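Side-chain contact in pectinesterase (Sitophilus oryzae, PDB 4PMH), which hydrolyses the methyl esters of pectin to release methanol and probably contributes to the digestion of plant cell walls: residues Val80-Pro83 / Pro88-Ile91. Numbering follows the deposited sequence.
Sequences VYIP and PLTI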
loop_
_atom_site.group_PDB
_atom_site.type_symbol
_atom_site.label_atom_id
_atom_site.label_comp_id
_atom_site.label_asym_id
_atom_site.label_seq_id
_atom_site.Cartn_x
_atom_site.Cartn_y
_atom_site.Cartn_z
ATOM N N VAL A 80 3.411 -11.221 -10.755
ATOM C CA VAL A 80 3.958 -12.162 -9.767
ATOM C C VAL A 80 2.868 -12.418 -8.740
ATOM O O VAL A 80 2.417 -11.484 -8.065
ATOM C CB VAL A 80 5.202 -11.582 -9.072
ATOM C CG1 VAL A 80 5.802 -12.591 -8.098
ATOM C CG2 VAL A 80 6.225 -11.140 -10.101
ATOM N N TYR A 81 2.407 -13.667 -8.665
ATOM C CA TYR A 81 1.310 -14.053 -7.799
ATOM C C TYR A 81 1.875 -14.997 -6.756
ATOM O O TYR A 81 2.451 -16.038 -7.101
ATOM C CB TYR A 81 0.197 -14.778 -8.559
ATOM C CG TYR A 81 -0.684 -13.938 -9.475
ATOM C CD1 TYR A 81 -0.568 -12.561 -9.552
ATOM C CD2 TYR A 81 -1.671 -14.547 -10.251
ATOM C CE1 TYR A 81 -1.379 -11.824 -10.395
ATOM C CE2 TYR A 81 -2.508 -13.813 -11.082
ATOM C CZ TYR A 81 -2.351 -12.455 -11.153
ATOM O OH TYR A 81 -3.158 -11.716 -11.995
ATOM N N ILE A 82 1.722 -14.618 -5.490
ATOM C CA ILE A 82 2.077 -15.502 -4.367
ATOM C C ILE A 82 0.792 -15.990 -3.725
ATOM O O ILE A 82 0.180 -15.262 -2.958
ATOM C CB ILE A 82 2.933 -14.827 -3.266
ATOM C CG1 ILE A 82 4.017 -13.910 -3.836
ATOM C CG2 ILE A 82 3.484 -15.892 -2.322
ATOM C CD1 ILE A 82 5.225 -14.575 -4.444
ATOM N N PRO A 83 0.358 -17.224 -4.045
ATOM C CA PRO A 83 -0.821 -17.792 -3.409
ATOM C C PRO A 83 -0.523 -18.208 -1.968
ATOM O O PRO A 83 0.633 -18.320 -1.588
ATOM C CB PRO A 83 -1.121 -19.015 -4.275
ATOM C CG PRO A 83 0.224 -19.463 -4.716
ATOM C CD PRO A 83 1.026 -18.205 -4.914
ATOM N N PRO A 88 7.895 -19.704 3.841
ATOM C CA PRO A 88 8.302 -18.293 3.903
ATOM C C PRO A 88 9.181 -17.930 2.701
ATOM O O PRO A 88 10.182 -18.595 2.440
ATOM C CB PRO A 88 9.087 -18.186 5.235
ATOM C CG PRO A 88 8.905 -19.510 5.909
ATOM C CD PRO A 88 8.667 -20.501 4.805
ATOM N N LEU A 89 8.815 -16.862 2.000
ATOM C CA LEU A 89 9.509 -16.454 0.796
ATOM C C LEU A 89 10.099 -15.047 0.899
ATOM O O LEU A 89 9.448 -14.116 1.385
ATOM C CB LEU A 89 8.532 -16.494 -0.373
ATOM C CG LEU A 89 7.773 -17.790 -0.671
ATOM C CD1 LEU A 89 6.799 -17.546 -1.832
ATOM C CD2 LEU A 89 8.701 -18.915 -1.043
ATOM N N THR A 90 11.345 -14.908 0.443
ATOM C CA THR A 90 11.986 -13.619 0.251
ATOM C C THR A 90 12.256 -13.480 -1.246
ATOM O O THR A 90 12.912 -14.335 -1.839
ATOM C CB THR A 90 13.305 -13.559 1.040
ATOM O OG1 THR A 90 13.004 -13.674 2.430
ATOM C CG2 THR A 90 14.049 -12.270 0.787
ATOM N N ILE A 91 11.714 -12.438 -1.857
ATOM C CA ILE A 91 11.911 -12.169 -3.271
ATOM C C ILE A 91 12.676 -10.868 -3.374
ATOM O O ILE A 91 12.162 -9.818 -2.981
ATOM C CB ILE A 91 10.552 -12.063 -4.019
ATOM C CG1 ILE A 91 9.769 -13.378 -3.902
ATOM C CG2 ILE A 91 10.752 -11.725 -5.503
ATOM C CD1 ILE A 91 8.740 -13.378 -2.806
#
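Thr90 OG1 is held by two hydrogen bonds, to Gln160 OE1 and from Arg66 NH1, on the side of strand 89-93 that faces away from Ile82, while its neighbours Leu89 and Ile91 send their side chains the other way, to meet Ile82 of strand 80-82. The contact itself is wholly apolar and falls on two methyl pairs. CG2 of Ile82 lies 3.7 Å from CD1 of Leu89, the two side chains approaching tip to tip. Leu89 reaches this far because its outer branch is extended, with CD1 anti to CA (chi2 177°). The second meeting is looser, with the CD1 atoms of Ile82 and Ile91 4.1 Å apart. Ile82 splits at CB, and its first torsion (chi1 -41°) sets CG2 anti to the backbone N and CG1 beside it, so that the short branch points at Leu89 and the longer one at Ile91. The backbones stay well separated, with the CA atoms of Ile82 and Leu89 9.1 Å apart, and run in opposite directions on different sheets. Strand 80-82 pairs through Val80 and Ile82 with strand 152-154, whereas strand 89-93 lies beside strand 67-71. Such facing sheets, joined by a short turn, are what the right-handed parallel beta-helix of pectinesterases produces, and the three side chains meet in its interior. Helix 51-61 covers Ile82 and Leu89 through Val55 and Ala58, while Ile91 packs on Ile69 and Ile71 of strand 67-71 and on Val159. The hydrogen bonds of Thr90 lie on the opposite side of its strand from this apolar cluster, and between the two segments cohesion comes from dispersion and the exclusion of water, with no hydrogen bond to fix a precise register.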